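Local structure of GphF (Cystobacter violaceus, 6MFC) at residues A84-G89 with R141-I146. The protein is a GNAT-like decarboxylase that probably acts on an acyl unit in the initiation of polyketide biosynthesis. Numbering follows the deposited sequence.
Sequences AQRIAG and RLRPGI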
loop_
_atom_site.group_PDB
_atom_site.type_symbol
_atom_site.label_atom_id
_atom_site.label_comp_id
_atom_site.label_asym_id
_atom_site.label_seq_id
_atom_site.Cartn_x
_atom_site.Cartn_y
_atom_site.Cartn_z
ATOM N N ALA A 84 5.106 -4.270 5.037
ATOM C CA ALA A 84 4.183 -3.979 6.123
ATOM C C ALA A 84 4.951 -3.858 7.429
ATOM O O ALA A 84 6.013 -4.462 7.601
ATOM C CB ALA A 84 3.099 -5.056 6.242
ATOM N N GLN A 85 4.401 -3.065 8.344
ATOM C CA GLN A 85 4.928 -2.952 9.695
ATOM C C GLN A 85 3.759 -2.870 10.665
ATOM O O GLN A 85 2.652 -2.466 10.303
ATOM C CB GLN A 85 5.848 -1.735 9.864
ATOM C CG GLN A 85 5.143 -0.389 9.831
ATOM C CD GLN A 85 6.110 0.774 9.953
ATOM O OE1 GLN A 85 7.327 0.588 9.944
ATOM N NE2 GLN A 85 5.571 1.984 10.070
ATOM N N ARG A 86 4.019 -3.269 11.905
ATOM C CA ARG A 86 2.992 -3.318 12.937
ATOM C C ARG A 86 2.986 -1.998 13.698
ATOM O O ARG A 86 4.012 -1.595 14.258
ATOM C CB ARG A 86 3.245 -4.494 13.879
ATOM C CG ARG A 86 2.079 -4.845 14.782
ATOM C CD ARG A 86 2.264 -6.232 15.375
ATOM N NE ARG A 86 1.104 -6.663 16.147
ATOM C CZ ARG A 86 0.910 -7.909 16.565
ATOM N NH1 ARG A 86 1.799 -8.852 16.282
ATOM N NH2 ARG A 86 -0.174 -8.215 17.262
ATOM N N ILE A 87 1.839 -1.321 13.707
ATOM C CA ILE A 87 1.707 -0.049 14.411
ATOM C C ILE A 87 0.622 -0.172 15.472
ATOM O O ILE A 87 0.006 -1.233 15.627
ATOM C CB ILE A 87 1.405 1.104 13.437
ATOM C CG1 ILE A 87 0.008 0.951 12.838
ATOM C CG2 ILE A 87 2.450 1.160 12.334
ATOM C CD1 ILE A 87 -0.349 2.031 11.838
ATOM N N ALA A 88 0.379 0.916 16.206
ATOM C CA ALA A 88 -0.564 0.878 17.320
ATOM C C ALA A 88 -1.975 0.552 16.841
ATOM O O ALA A 88 -2.593 -0.417 17.296
ATOM C CB ALA A 88 -0.540 2.212 18.069
ATOM N N GLY A 89 -2.501 1.356 15.921
ATOM C CA GLY A 89 -3.826 1.139 15.394
ATOM C C GLY A 89 -4.128 2.035 14.212
ATOM O O GLY A 89 -3.269 2.781 13.733
ATOM N N ARG A 141 -4.611 -12.433 9.756
ATOM C CA ARG A 141 -5.610 -13.055 10.615
ATOM C C ARG A 141 -5.063 -14.259 11.367
ATOM O O ARG A 141 -5.725 -14.743 12.292
ATOM C CB ARG A 141 -6.831 -13.462 9.787
ATOM C CG ARG A 141 -7.544 -12.290 9.132
ATOM C CD ARG A 141 -8.508 -12.740 8.043
ATOM N NE ARG A 141 -9.744 -13.299 8.585
ATOM C CZ ARG A 141 -9.970 -14.598 8.750
ATOM N NH1 ARG A 141 -9.040 -15.484 8.416
ATOM N NH2 ARG A 141 -11.126 -15.012 9.250
ATOM N N LEU A 142 -3.883 -14.752 10.997
ATOM C CA LEU A 142 -3.234 -15.852 11.696
ATOM C C LEU A 142 -2.145 -15.384 12.651
ATOM O O LEU A 142 -1.510 -16.221 13.302
ATOM C CB LEU A 142 -2.645 -16.846 10.689
ATOM C CG LEU A 142 -3.645 -17.768 9.990
ATOM C CD1 LEU A 142 -2.968 -18.558 8.881
ATOM C CD2 LEU A 142 -4.293 -18.708 10.995
ATOM N N ARG A 143 -1.905 -14.071 12.747
ATOM C CA ARG A 143 -0.948 -13.552 13.714
ATOM C C ARG A 143 -1.692 -13.023 14.928
ATOM O O ARG A 143 -2.629 -12.226 14.771
ATOM C CB ARG A 143 -0.102 -12.441 13.095
ATOM C CG ARG A 143 1.170 -12.123 13.871
ATOM C CD ARG A 143 2.032 -11.103 13.139
ATOM N NE ARG A 143 2.332 -11.518 11.771
ATOM C CZ ARG A 143 3.383 -12.253 11.423
ATOM N NH1 ARG A 143 4.244 -12.660 12.345
ATOM N NH2 ARG A 143 3.575 -12.582 10.152
ATOM N N PRO A 144 -1.324 -13.436 16.142
ATOM C CA PRO A 144 -2.099 -13.031 17.323
ATOM C C PRO A 144 -1.920 -11.551 17.627
ATOM O O PRO A 144 -0.798 -11.038 17.661
ATOM C CB PRO A 144 -1.525 -13.910 18.440
ATOM C CG PRO A 144 -0.131 -14.204 17.996
ATOM C CD PRO A 144 -0.189 -14.307 16.495
ATOM N N GLY A 145 -3.043 -10.866 17.850
ATOM C CA GLY A 145 -3.065 -9.466 18.200
ATOM C C GLY A 145 -3.459 -8.541 17.064
ATOM O O GLY A 145 -4.011 -7.466 17.318
ATOM N N ILE A 146 -3.188 -8.934 15.820
ATOM C CA ILE A 146 -3.506 -8.092 14.672
ATOM C C ILE A 146 -5.018 -8.045 14.494
ATOM O O ILE A 146 -5.667 -9.079 14.294
ATOM C CB ILE A 146 -2.812 -8.606 13.406
ATOM C CG1 ILE A 146 -1.297 -8.429 13.518
ATOM C CG2 ILE A 146 -3.338 -7.875 12.181
ATOM C CD1 ILE A 146 -0.856 -6.983 13.515
#
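Arg86, near the end of strand 77-87, reaches across to the turn at Pro144 and Gly145 in the loop that links helix 128-140 to strand 148-153. Its CB points toward that loop, and with CG anti to the backbone N (chi1 -166°) the chain runs extended through CG and CD to NE. Ile146 comes from the opposite direction and lays its CD1 methyl beside this chain, with Arg86 CD 3.7 Å from Ile146 CD1 and Arg86 CG about as near. The same methyl lies over one face of the guanidinium, offset toward the rim, its nearest approach being Arg86 NE at 3.3 Å from Ile146 CD1. NE itself donates a hydrogen bond to the carbonyl of Gly109, which leads into strand 111-119. Farther out, Arg86 NH2 donates to Pro144 O at 2.9 Å in a nearly straight bond (N-H...O angle 163°), with the oxygen close to the guanidinium plane. Gly145 CA approaches that edge too. Arg86 NH1 meets Arg143 CD obliquely at 3.9 Å, while the two guanidinium planes are turned 71° from each other.

Arg143 to Ile146 form a type II turn with Gly145 at its third position, where glycine readily adopts the positive phi. The Ile146 side chain also packs on Leu112 of strand 111-119. Together, Pro144 O and Gly109 O should hold the guanidinium in its orientation. Both are neutral carbonyls, so neither bond is a salt bridge, though their dipoles probably ease the positive charge; the arginines meet through methylene carbon, Arg86 NH1 staying 5.3 Å from Arg143 NE.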